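Local coordinates for extracellular solute-binding protein, family 1 (Bifidobacterium longum subsp. infantis, PDB 6FTH) that probably captures human milk oligosaccharides outside the cell and delivers them to an ABC transporter for import, at residues A126-T131 / P450-P455; K121-A126 / A334-D339; T131-H136 / Y514-K519; P114-F119 / Y138-S143. All coordinates share one frame; numbering follows the deposited sequence.

Contact 1 (A126-T131 / P450-P455); sequences AQKLTT and PDYVNP
D451 opens the contact with its backbone: CD1 of L129 rests 3.5 Å from D451 O. CD1 of L129 also lies 4.0 Å from D451 CB, so the leucine methyl meets main chain and aliphatic carbon. OD1 of D451 is hydrogen-bonded to Y448 OH. Y452 follows and packs against K128. Its CG lies between the backbone N and the carbonyl carbon (chi1 47°), and the ring and K128 lie side by side, pointing the same way. The extended lysine lays its methylenes on the tyrosine: K128 CD is 3.8 Å from the ring centroid and only 7° off the normal, a CH-pi contact, while CB of P450 lies over the opposite face, toward the rim. Lysine suits the place because its methylenes are apolar and its tip can reach water. Beyond the ring, a water 2.6 Å from Y452 OH also makes a weak bond to K128 NZ. N454 then packs beside the backbone of L129. P450 to V453 form a type I beta turn, so the motif is a turn of the loop before helix 457-484 packed against helix 124-130, with a lysine-tyrosine CH-pi contact.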
loop_
_atom_site.group_PDB
_atom_site.type_symbol
_atom_site.label_atom_id
_atom_site.label_comp_id
_atom_site.label_asym_id
_atom_site.label_seq_id
_atom_site.Cartn_x
_atom_site.Cartn_y
_atom_site.Cartn_z
ATOM N N ALA A 126 14.576 -5.104 -0.573
ATOM C CA ALA A 126 13.667 -6.060 0.047
ATOM C C ALA A 126 14.291 -6.638 1.304
ATOM O O ALA A 126 13.620 -6.766 2.333
ATOM C CB ALA A 126 13.302 -7.173 -0.942
ATOM N N GLN A 127 15.582 -6.960 1.255
ATOM C CA GLN A 127 16.253 -7.448 2.456
ATOM C C GLN A 127 16.240 -6.388 3.549
ATOM O O GLN A 127 16.008 -6.694 4.722
ATOM C CB GLN A 127 17.682 -7.859 2.129
ATOM C CG GLN A 127 18.448 -8.341 3.336
ATOM C CD GLN A 127 19.793 -8.956 2.977
ATOM O OE1 GLN A 127 20.358 -8.678 1.916
ATOM N NE2 GLN A 127 20.314 -9.788 3.869
ATOM N N LYS A 128 16.476 -5.128 3.185
ATOM C CA LYS A 128 16.438 -4.071 4.195
ATOM C C LYS A 128 15.076 -3.980 4.868
ATOM O O LYS A 128 14.985 -3.636 6.052
ATOM C CB LYS A 128 16.742 -2.730 3.546
ATOM C CG LYS A 128 18.162 -2.619 3.038
ATOM C CD LYS A 128 18.449 -1.195 2.598
ATOM C CE LYS A 128 19.895 -1.019 2.211
ATOM N NZ LYS A 128 20.111 0.396 1.789
ATOM N N LEU A 129 14.012 -4.254 4.125
ATOM C CA LEU A 129 12.669 -4.087 4.654
ATOM C C LEU A 129 12.438 -4.921 5.901
ATOM O O LEU A 129 11.663 -4.511 6.773
ATOM C CB LEU A 129 11.658 -4.462 3.572
ATOM C CG LEU A 129 10.195 -4.111 3.816
ATOM C CD1 LEU A 129 9.993 -2.590 3.919
ATOM C CD2 LEU A 129 9.322 -4.704 2.691
ATOM N N THR A 130 13.075 -6.092 6.008
ATOM C CA THR A 130 12.832 -6.976 7.150
ATOM C C THR A 130 14.050 -7.177 8.042
ATOM O O THR A 130 14.008 -8.033 8.933
ATOM C CB THR A 130 12.292 -8.330 6.682
ATOM O OG1 THR A 130 13.290 -8.978 5.890
ATOM C CG2 THR A 130 10.998 -8.139 5.894
ATOM N N THR A 131 15.122 -6.420 7.835
ATOM C CA THR A 131 16.368 -6.599 8.567
ATOM C C THR A 131 16.615 -5.376 9.436
ATOM O O THR A 131 16.615 -4.246 8.931
ATOM C CB THR A 131 17.542 -6.759 7.604
ATOM O OG1 THR A 131 17.366 -7.932 6.804
ATOM C CG2 THR A 131 18.838 -6.891 8.385
ATOM N N PRO A 450 12.573 6.134 3.918
ATOM C CA PRO A 450 12.464 4.838 3.232
ATOM C C PRO A 450 11.636 3.823 3.999
ATOM O O PRO A 450 11.564 3.821 5.242
ATOM C CB PRO A 450 13.925 4.386 3.073
ATOM C CG PRO A 450 14.689 5.667 3.007
ATOM C CD PRO A 450 13.981 6.560 4.023
ATOM N N ASP A 451 10.995 2.946 3.222
ATOM C CA ASP A 451 10.072 1.985 3.781
ATOM C C ASP A 451 10.744 1.058 4.789
ATOM O O ASP A 451 10.054 0.500 5.649
ATOM C CB ASP A 451 9.487 1.161 2.634
ATOM C CG ASP A 451 8.743 1.999 1.615
ATOM O OD1 ASP A 451 8.364 3.143 1.946
ATOM O OD2 ASP A 451 8.523 1.496 0.471
ATOM N N TYR A 452 12.058 0.881 4.705
ATOM C CA TYR A 452 12.792 -0.034 5.571
ATOM C C TYR A 452 13.227 0.584 6.904
ATOM O O TYR A 452 13.859 -0.108 7.709
ATOM C CB TYR A 452 14.003 -0.602 4.829
ATOM C CG TYR A 452 14.873 0.393 4.088
ATOM C CD1 TYR A 452 15.803 1.164 4.771
ATOM C CD2 TYR A 452 14.796 0.530 2.713
ATOM C CE1 TYR A 452 16.605 2.044 4.121
ATOM C CE2 TYR A 452 15.605 1.436 2.046
ATOM C CZ TYR A 452 16.512 2.183 2.754
ATOM O OH TYR A 452 17.333 3.110 2.123
ATOM N N VAL A 453 12.926 1.854 7.161
ATOM C CA VAL A 453 13.320 2.480 8.424
ATOM C C VAL A 453 12.423 1.913 9.517
ATOM O O VAL A 453 11.239 2.242 9.575
ATOM C CB VAL A 453 13.202 4.007 8.351
ATOM C CG1 VAL A 453 13.578 4.649 9.697
ATOM C CG2 VAL A 453 14.103 4.556 7.264
ATOM N N ASN A 454 12.991 1.056 10.366
ATOM C CA ASN A 454 12.246 0.257 11.346
ATOM C C ASN A 454 12.698 0.645 12.758
ATOM O O ASN A 454 13.774 0.201 13.188
ATOM C CB ASN A 454 12.560 -1.233 11.118
ATOM C CG ASN A 454 12.264 -1.726 9.682
ATOM O OD1 ASN A 454 13.088 -2.428 9.046
ATOM N ND2 ASN A 454 11.084 -1.403 9.190
ATOM N N PRO A 455 11.925 1.443 13.514
ATOM C CA PRO A 455 12.311 1.737 14.909
ATOM C C PRO A 455 12.319 0.478 15.755
ATOM O O PRO A 455 11.553 -0.457 15.520
ATOM C CB PRO A 455 11.218 2.693 15.385
ATOM C CG PRO A 455 10.678 3.317 14.132
ATOM C CD PRO A 455 10.726 2.205 13.135
HETATM O O HOH W 1 19.758 3.605 2.940
#

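Contact 2 (K121-A126 / A334-D339); sequences KEKPDA and AEFEAD
A buried salt bridge between K123 and E335 belongs to the junction where helix 114-122 ends and helix 124-130 begins, at the place where it meets the short strand 336-337. K123 has just left helical geometry, and its side chain runs extended until chi4 (-72°) bends NZ toward the glutamate. NZ donates to OE2 of E335 over 2.8 Å, on the syn lone pair of that oxygen, and the two side chains cross obliquely. The same oxygen accepts a hydrogen bond from S143 OG, and K123 NZ has a second acidic partner in D415, so the buried charges are shared among several groups, which probably favours their ionised forms. Strand 336-337 pairs antiparallel with strand 140-143, probably close to the crossing between lobes expected of a two-lobed solute-binding protein. F336 follows E335, and its ring packs on A126 near the start of helix 124-130. The single methyl of the alanine, CB of A126, sits over one face, 4.0 Å from the centroid, in a CH-pi contact; E335 CB lies over the other face, each offset toward the rim. K123 CD comes in the ring plane at the edge, 4.0 Å from F336 CE1. An alanine in place of K123 would probably leave E335 and D415 without their shared cation and open a gap along that edge. A water also joins the pair, accepting from K123 NZ at 3.1 Å and donating to E335 OE1 at 2.7 Å.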
loop_
_atom_site.group_PDB
_atom_site.type_symbol
_atom_site.label_atom_id
_atom_site.label_comp_id
_atom_site.label_asym_id
_atom_site.label_seq_id
_atom_site.Cartn_x
_atom_site.Cartn_y
_atom_site.Cartn_z
ATOM N N LYS A 121 19.973 -10.383 -3.640
ATOM C CA LYS A 121 20.985 -9.856 -4.555
ATOM C C LYS A 121 20.356 -8.939 -5.591
ATOM O O LYS A 121 20.860 -7.841 -5.859
ATOM C CB LYS A 121 21.705 -10.995 -5.278
ATOM C CG LYS A 121 22.778 -10.500 -6.295
ATOM C CD LYS A 121 23.493 -11.654 -6.994
ATOM C CE LYS A 121 24.720 -11.178 -7.802
ATOM N NZ LYS A 121 24.376 -10.113 -8.780
ATOM N N GLU A 122 19.253 -9.393 -6.210
ATOM C CA GLU A 122 18.603 -8.621 -7.256
ATOM C C GLU A 122 17.791 -7.459 -6.707
ATOM O O GLU A 122 17.638 -6.442 -7.392
ATOM C CB GLU A 122 17.717 -9.545 -8.105
ATOM C CG GLU A 122 18.495 -10.695 -8.783
ATOM C CD GLU A 122 17.730 -11.443 -9.893
ATOM O OE1 GLU A 122 16.791 -10.869 -10.489
ATOM O OE2 GLU A 122 18.087 -12.612 -10.173
ATOM N N LYS A 123 17.248 -7.591 -5.489
ATOM C CA LYS A 123 16.397 -6.574 -4.871
ATOM C C LYS A 123 16.868 -6.287 -3.446
ATOM O O LYS A 123 16.191 -6.631 -2.469
ATOM C CB LYS A 123 14.942 -7.041 -4.898
ATOM C CG LYS A 123 14.455 -7.256 -6.340
ATOM C CD LYS A 123 13.011 -7.709 -6.433
ATOM C CE LYS A 123 12.584 -7.813 -7.899
ATOM N NZ LYS A 123 12.426 -6.476 -8.513
ATOM N N PRO A 124 18.012 -5.608 -3.294
ATOM C CA PRO A 124 18.573 -5.391 -1.949
ATOM C C PRO A 124 17.660 -4.656 -0.982
ATOM O O PRO A 124 17.773 -4.865 0.234
ATOM C CB PRO A 124 19.856 -4.596 -2.228
ATOM C CG PRO A 124 19.702 -4.053 -3.616
ATOM C CD PRO A 124 18.874 -5.062 -4.349
ATOM N N ASP A 125 16.759 -3.800 -1.470
ATOM C CA ASP A 125 15.893 -3.050 -0.576
ATOM C C ASP A 125 14.836 -3.944 0.039
ATOM O O ASP A 125 14.235 -3.568 1.051
ATOM C CB ASP A 125 15.214 -1.888 -1.311
ATOM C CG ASP A 125 16.100 -0.658 -1.417
ATOM O OD1 ASP A 125 17.277 -0.725 -0.999
ATOM O OD2 ASP A 125 15.610 0.377 -1.912
ATOM N N ALA A 126 14.576 -5.104 -0.573
ATOM C CA ALA A 126 13.667 -6.060 0.047
ATOM C C ALA A 126 14.291 -6.638 1.304
ATOM O O ALA A 126 13.620 -6.766 2.333
ATOM C CB ALA A 126 13.302 -7.173 -0.942
ATOM N N ALA A 334 4.441 -0.314 -4.579
ATOM C CA ALA A 334 3.501 -1.394 -4.348
ATOM C C ALA A 334 4.152 -2.766 -4.452
ATOM O O ALA A 334 3.440 -3.778 -4.470
ATOM C CB ALA A 334 2.365 -1.303 -5.359
ATOM N N GLU A 335 5.474 -2.843 -4.495
ATOM C CA GLU A 335 6.100 -4.098 -4.893
ATOM C C GLU A 335 6.291 -5.079 -3.730
ATOM O O GLU A 335 6.033 -6.282 -3.898
ATOM C CB GLU A 335 7.452 -3.812 -5.564
ATOM C CG GLU A 335 8.117 -5.069 -6.126
ATOM C CD GLU A 335 9.427 -4.844 -6.791
ATOM O OE1 GLU A 335 9.802 -3.682 -7.068
ATOM O OE2 GLU A 335 10.098 -5.862 -7.036
ATOM N N PHE A 336 6.730 -4.600 -2.558
ATOM C CA PHE A 336 7.177 -5.438 -1.451
ATOM C C PHE A 336 6.184 -5.465 -0.296
ATOM O O PHE A 336 5.510 -4.480 0.006
ATOM C CB PHE A 336 8.493 -4.923 -0.856
ATOM C CG PHE A 336 9.629 -4.826 -1.836
ATOM C CD1 PHE A 336 9.893 -5.831 -2.740
ATOM C CD2 PHE A 336 10.445 -3.719 -1.843
ATOM C CE1 PHE A 336 10.959 -5.727 -3.642
ATOM C CE2 PHE A 336 11.498 -3.617 -2.747
ATOM C CZ PHE A 336 11.735 -4.611 -3.653
ATOM N N GLU A 337 6.156 -6.608 0.393
ATOM C CA GLU A 337 5.455 -6.777 1.656
ATOM C C GLU A 337 6.418 -7.438 2.629
ATOM O O GLU A 337 7.280 -8.223 2.232
ATOM C CB GLU A 337 4.180 -7.633 1.481
ATOM C CG GLU A 337 3.132 -7.005 0.559
ATOM C CD GLU A 337 2.465 -5.765 1.169
ATOM O OE1 GLU A 337 2.426 -5.627 2.414
ATOM O OE2 GLU A 337 1.980 -4.927 0.385
ATOM N N ALA A 338 6.276 -7.112 3.916
ATOM C CA ALA A 338 7.309 -7.423 4.900
ATOM C C ALA A 338 6.985 -8.579 5.840
ATOM O O ALA A 338 7.780 -8.849 6.743
ATOM C CB ALA A 338 7.583 -6.186 5.745
ATOM N N ASP A 339 5.865 -9.275 5.649
ATOM C CA ASP A 339 5.350 -10.219 6.632
ATOM C C ASP A 339 5.171 -11.623 6.061
ATOM O O ASP A 339 4.218 -12.317 6.400
ATOM C CB ASP A 339 4.009 -9.730 7.177
ATOM C CG ASP A 339 2.904 -9.749 6.140
ATOM O OD1 ASP A 339 3.163 -9.502 4.942
ATOM O OD2 ASP A 339 1.747 -10.004 6.510
HETATM O O HOH W 2 12.475 -3.562 -7.554
#

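Contact 3 (T131-H136 / Y514-K519); sequences TDPEGH and YDIYTK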
loop_
_atom_site.group_PDB
_atom_site.type_symbol
_atom_site.label_atom_id
_atom_site.label_comp_id
_atom_site.label_asym_id
_atom_site.label_seq_id
_atom_site.Cartn_x
_atom_site.Cartn_y
_atom_site.Cartn_z
ATOM N N THR A 131 15.122 -6.420 7.835
ATOM C CA THR A 131 16.368 -6.599 8.567
ATOM C C THR A 131 16.615 -5.376 9.436
ATOM O O THR A 131 16.615 -4.246 8.931
ATOM C CB THR A 131 17.542 -6.759 7.604
ATOM O OG1 THR A 131 17.366 -7.932 6.804
ATOM C CG2 THR A 131 18.838 -6.891 8.385
ATOM N N ASP A 132 16.847 -5.596 10.726
ATOM C CA ASP A 132 17.109 -4.483 11.638
ATOM C C ASP A 132 18.555 -4.026 11.512
ATOM O O ASP A 132 19.379 -4.665 10.850
ATOM C CB ASP A 132 16.684 -4.844 13.061
ATOM C CG ASP A 132 17.548 -5.933 13.704
ATOM O OD1 ASP A 132 18.731 -6.085 13.348
ATOM O OD2 ASP A 132 17.002 -6.644 14.567
ATOM N N PRO A 133 18.896 -2.864 12.084
ATOM C CA PRO A 133 20.268 -2.362 11.924
ATOM C C PRO A 133 21.300 -3.245 12.595
ATOM O O PRO A 133 22.466 -3.227 12.181
ATOM C CB PRO A 133 20.218 -0.954 12.543
ATOM C CG PRO A 133 18.752 -0.633 12.674
ATOM C CD PRO A 133 18.090 -1.957 12.915
ATOM N N GLU A 134 20.903 -4.034 13.598
ATOM C CA GLU A 134 21.792 -5.041 14.160
ATOM C C GLU A 134 21.924 -6.270 13.269
ATOM O O GLU A 134 22.753 -7.141 13.557
ATOM C CB GLU A 134 21.330 -5.454 15.562
ATOM C CG GLU A 134 21.921 -4.594 16.690
ATOM C CD GLU A 134 23.449 -4.532 16.651
ATOM O OE1 GLU A 134 23.988 -3.602 16.007
ATOM O OE2 GLU A 134 24.106 -5.422 17.243
ATOM N N GLY A 135 21.145 -6.358 12.198
ATOM C CA GLY A 135 21.332 -7.391 11.214
ATOM C C GLY A 135 20.428 -8.588 11.379
ATOM O O GLY A 135 20.528 -9.523 10.575
ATOM N N HIS A 136 19.555 -8.599 12.382
ATOM C CA HIS A 136 18.637 -9.717 12.529
ATOM C C HIS A 136 17.486 -9.583 11.539
ATOM O O HIS A 136 17.054 -8.482 11.198
ATOM C CB HIS A 136 18.065 -9.786 13.945
ATOM C CG HIS A 136 19.110 -9.837 15.013
ATOM N ND1 HIS A 136 20.374 -10.343 14.792
ATOM C CD2 HIS A 136 19.090 -9.424 16.302
ATOM C CE1 HIS A 136 21.086 -10.243 15.900
ATOM N NE2 HIS A 136 20.329 -9.695 16.833
ATOM N N TYR A 514 15.762 7.177 10.911
ATOM C CA TYR A 514 16.089 7.557 9.545
ATOM C C TYR A 514 17.596 7.723 9.375
ATOM O O TYR A 514 18.188 7.237 8.402
ATOM C CB TYR A 514 15.343 8.840 9.222
ATOM C CG TYR A 514 15.711 9.483 7.927
ATOM C CD1 TYR A 514 15.094 9.115 6.726
ATOM C CD2 TYR A 514 16.649 10.489 7.900
ATOM C CE1 TYR A 514 15.430 9.732 5.521
ATOM C CE2 TYR A 514 16.982 11.116 6.715
ATOM C CZ TYR A 514 16.369 10.739 5.520
ATOM O OH TYR A 514 16.733 11.382 4.341
ATOM N N ASP A 515 18.237 8.406 10.314
ATOM C CA ASP A 515 19.687 8.606 10.242
ATOM C C ASP A 515 20.435 7.276 10.341
ATOM O O ASP A 515 21.359 7.015 9.566
ATOM C CB ASP A 515 20.137 9.562 11.351
ATOM C CG ASP A 515 19.704 10.987 11.119
ATOM O OD1 ASP A 515 19.277 11.325 9.996
ATOM O OD2 ASP A 515 19.796 11.784 12.068
ATOM N N ILE A 516 20.050 6.424 11.293
ATOM C CA ILE A 516 20.710 5.122 11.462
ATOM C C ILE A 516 20.674 4.333 10.156
ATOM O O ILE A 516 21.683 3.748 9.734
ATOM C CB ILE A 516 20.054 4.340 12.615
ATOM C CG1 ILE A 516 20.457 4.952 13.967
ATOM C CG2 ILE A 516 20.417 2.857 12.554
ATOM C CD1 ILE A 516 19.665 4.409 15.156
ATOM N N TYR A 517 19.509 4.314 9.493
ATOM C CA TYR A 517 19.328 3.479 8.301
ATOM C C TYR A 517 19.899 4.111 7.032
ATOM O O TYR A 517 20.263 3.387 6.101
ATOM C CB TYR A 517 17.842 3.196 8.083
ATOM C CG TYR A 517 17.292 2.007 8.817
ATOM C CD1 TYR A 517 16.744 2.125 10.090
ATOM C CD2 TYR A 517 17.268 0.753 8.206
ATOM C CE1 TYR A 517 16.211 1.017 10.739
ATOM C CE2 TYR A 517 16.746 -0.348 8.851
ATOM C CZ TYR A 517 16.211 -0.216 10.107
ATOM O OH TYR A 517 15.681 -1.340 10.711
ATOM N N THR A 518 20.003 5.432 6.949
ATOM C CA THR A 518 20.304 6.073 5.675
ATOM C C THR A 518 21.612 6.838 5.638
ATOM O O THR A 518 22.076 7.162 4.536
ATOM C CB THR A 518 19.160 7.010 5.235
ATOM O OG1 THR A 518 19.349 7.350 3.864
ATOM C CG2 THR A 518 19.188 8.251 6.002
ATOM N N LYS A 519 22.228 7.129 6.787
ATOM C CA LYS A 519 23.396 7.992 6.836
ATOM C C LYS A 519 24.577 7.241 7.431
ATOM O O LYS A 519 24.413 6.381 8.309
ATOM C CB LYS A 519 23.117 9.254 7.664
ATOM C CG LYS A 519 22.083 10.156 7.016
ATOM C CD LYS A 519 21.852 11.441 7.809
ATOM C CE LYS A 519 20.644 12.194 7.261
ATOM N NZ LYS A 519 20.318 13.378 8.084
#
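P133 and Y517 make the tight part of this contact, their side chains crossing at about a right angle. The proline CG lies 3.6 Å from Y517 CE1 and its CD 3.3 Å from Y517 OH, so the rigid ring meets the outer end of the tyrosine. The backbone adds to this: T131 O lies at the edge of the tyrosine ring, near its plane, and D132 CA is 3.6 Å from Y517 OH. Beside this backbone and the P133 ring, the hydroxyl can still bond weakly to N454 O, which suits a tyrosine. The looser side faces solvent, where P133 CB touches the methyl CG2 of I516, at 3.8 Å; CG2 stands anti to the backbone N because CG1 takes the place anti to the carbonyl carbon (chi1 -73°). Proline fits the second position of the type I turn from D132 to G135, and G135 has a positive phi (97°) that calls for glycine. G135 N to D132 O closes the turn, and H136 N also bonds to D132 OD1 from above the carboxylate plane. An alanine in place of Y517 would probably open a gap beside P133 and leave N454 O without this weak bond. In sequence the turn links helix 124-130 to strand 140-143, and it leans on the last turns of helix 503-518, whose W513 also touches P133.

Contact 4 (P114-F119 / Y138-S143); sequences PNVKQF and YALPSS
This is buried helix-on-strand packing: V116 and F119, one turn apart on helix 114-122, press on L140, P141 and S143 of strand 140-143. The strand pairs with strand 336-337 and also meets strand 339-343 at L140; the helix packs on this strand, in a lobe probably built as in two-lobed solute-binding proteins. The short axes pass 10.6 Å apart at 64°, a separation in keeping with side chains between them and no close backbone approach. V116 and L140 cross at about a right angle, and branched aliphatic residues fill this end well: V116 CG2 meets L140 CD1 at 4.1 Å, while the other branches, CG1 and CD2, face each other at a similar distance. F119 bridges to the far end. Its CG is anti to the backbone N (chi1 177°), and the ring beyond it reaches P141 and S143, sliding past P141 in the opposite direction. The proline ring offers CG, 3.8 Å from F119 CE2, and its carbonyl stands at the aromatic edge, P141 O lying 3.4 Å from the same CE2. That oxygen also accepts a hydrogen bond from Y361, while the ring of F119 stacks with W412. S143 is small enough to fit against the ring, and although its OG is bonded to E335, its CB lies 3.7 Å from F119 CE1.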
loop_
_atom_site.group_PDB
_atom_site.type_symbol
_atom_site.label_atom_id
_atom_site.label_comp_id
_atom_site.label_asym_id
_atom_site.label_seq_id
_atom_site.Cartn_x
_atom_site.Cartn_y
_atom_site.Cartn_z
ATOM N N PRO A 114 19.197 -20.438 -0.956
ATOM C CA PRO A 114 19.842 -19.748 -2.078
ATOM C C PRO A 114 18.885 -18.932 -2.941
ATOM O O PRO A 114 19.287 -17.904 -3.491
ATOM C CB PRO A 114 20.527 -20.890 -2.852
ATOM C CG PRO A 114 19.874 -22.136 -2.367
ATOM C CD PRO A 114 19.496 -21.878 -0.940
ATOM N N ASN A 115 17.612 -19.340 -3.064
ATOM C CA ASN A 115 16.697 -18.566 -3.898
ATOM C C ASN A 115 16.336 -17.250 -3.214
ATOM O O ASN A 115 16.033 -16.261 -3.886
ATOM C CB ASN A 115 15.431 -19.372 -4.202
ATOM C CG ASN A 115 15.707 -20.606 -5.056
ATOM O OD1 ASN A 115 16.576 -20.593 -5.922
ATOM N ND2 ASN A 115 14.973 -21.667 -4.803
ATOM N N VAL A 116 16.355 -17.246 -1.880
ATOM C CA VAL A 116 16.157 -16.023 -1.109
ATOM C C VAL A 116 17.388 -15.142 -1.209
ATOM O O VAL A 116 17.284 -13.921 -1.323
ATOM C CB VAL A 116 15.844 -16.357 0.361
ATOM C CG1 VAL A 116 15.719 -15.075 1.201
ATOM C CG2 VAL A 116 14.574 -17.200 0.495
ATOM N N LYS A 117 18.579 -15.739 -1.162
ATOM C CA LYS A 117 19.785 -14.948 -1.389
ATOM C C LYS A 117 19.746 -14.269 -2.752
ATOM O O LYS A 117 20.175 -13.119 -2.903
ATOM C CB LYS A 117 21.034 -15.830 -1.293
ATOM C CG LYS A 117 21.455 -16.160 0.112
ATOM C CD LYS A 117 22.915 -16.597 0.165
ATOM C CE LYS A 117 23.148 -17.895 -0.553
ATOM N NZ LYS A 117 24.565 -18.344 -0.290
ATOM N N GLN A 118 19.261 -14.975 -3.772
ATOM C CA GLN A 118 19.183 -14.388 -5.103
ATOM C C GLN A 118 18.174 -13.246 -5.130
ATOM O O GLN A 118 18.424 -12.191 -5.731
ATOM C CB GLN A 118 18.819 -15.471 -6.119
ATOM C CG GLN A 118 18.874 -15.008 -7.528
ATOM C CD GLN A 118 20.288 -14.778 -7.988
ATOM O OE1 GLN A 118 21.223 -15.386 -7.460
ATOM N NE2 GLN A 118 20.458 -13.899 -8.956
ATOM N N PHE A 119 17.029 -13.441 -4.469
ATOM C CA PHE A 119 16.064 -12.358 -4.300
ATOM C C PHE A 119 16.760 -11.117 -3.743
ATOM O O PHE A 119 16.655 -10.024 -4.309
ATOM C CB PHE A 119 14.949 -12.882 -3.374
ATOM C CG PHE A 119 13.850 -11.887 -3.002
ATOM C CD1 PHE A 119 13.596 -10.727 -3.707
ATOM C CD2 PHE A 119 13.069 -12.161 -1.884
ATOM C CE1 PHE A 119 12.581 -9.862 -3.317
ATOM C CE2 PHE A 119 12.040 -11.312 -1.504
ATOM C CZ PHE A 119 11.805 -10.162 -2.219
ATOM N N TYR A 138 13.798 -11.599 11.070
ATOM C CA TYR A 138 12.854 -12.601 11.557
ATOM C C TYR A 138 11.693 -12.843 10.606
ATOM O O TYR A 138 10.831 -13.695 10.889
ATOM C CB TYR A 138 12.307 -12.197 12.930
ATOM C CG TYR A 138 13.406 -12.012 13.937
ATOM C CD1 TYR A 138 14.055 -13.107 14.479
ATOM C CD2 TYR A 138 13.804 -10.741 14.331
ATOM C CE1 TYR A 138 15.078 -12.955 15.390
ATOM C CE2 TYR A 138 14.829 -10.572 15.257
ATOM C CZ TYR A 138 15.460 -11.689 15.776
ATOM O OH TYR A 138 16.478 -11.543 16.687
ATOM N N ALA A 139 11.642 -12.117 9.498
ATOM C CA ALA A 139 10.586 -12.261 8.512
ATOM C C ALA A 139 11.213 -12.123 7.140
ATOM O O ALA A 139 12.179 -11.371 6.967
ATOM C CB ALA A 139 9.525 -11.173 8.671
ATOM N N LEU A 140 10.695 -12.883 6.185
ATOM C CA LEU A 140 11.084 -12.650 4.804
ATOM C C LEU A 140 10.061 -11.762 4.114
ATOM O O LEU A 140 8.858 -11.872 4.381
ATOM C CB LEU A 140 11.163 -13.954 4.002
ATOM C CG LEU A 140 12.105 -15.040 4.529
ATOM C CD1 LEU A 140 12.138 -16.242 3.601
ATOM C CD2 LEU A 140 13.521 -14.483 4.690
ATOM N N PRO A 141 10.504 -10.883 3.230
ATOM C CA PRO A 141 9.566 -10.110 2.418
ATOM C C PRO A 141 9.139 -10.885 1.177
ATOM O O PRO A 141 9.659 -11.958 0.873
ATOM C CB PRO A 141 10.418 -8.902 2.013
ATOM C CG PRO A 141 11.790 -9.484 1.863
ATOM C CD PRO A 141 11.908 -10.572 2.890
ATOM N N SER A 142 8.187 -10.303 0.447
ATOM C CA SER A 142 7.835 -10.766 -0.894
ATOM C C SER A 142 7.985 -9.619 -1.886
ATOM O O SER A 142 8.014 -8.445 -1.499
ATOM C CB SER A 142 6.373 -11.234 -0.947
ATOM O OG SER A 142 5.498 -10.178 -0.528
ATOM N N SER A 143 8.058 -9.975 -3.178
ATOM C CA SER A 143 7.996 -9.007 -4.272
ATOM C C SER A 143 7.086 -9.533 -5.365
ATOM O O SER A 143 7.342 -10.607 -5.913
ATOM C CB SER A 143 9.381 -8.752 -4.873
ATOM O OG SER A 143 9.271 -8.204 -6.181
#

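How the contacts relate
From the N terminus, the first segments follow in the order 114-119, 121-126, 126-131 and 131-136, and their partners come in the same order, 138-143, 334-339, 450-455 and 514-519. Every pair of contacts therefore crosses and none nests. Contact 4 closes a short loop of 18 residues; contacts 2, 1 and 3 close ever longer ones, reaching nearly to the C terminus. A126 is shared by contacts 1 and 2, and T131 by contacts 1 and 3. Contacts 2 and 4 meet through paired strands 336-337 and 140-143. Together they tie helices 114-122 and 124-130 to that small sheet, the loop before helix 457-484, and helix 503-518.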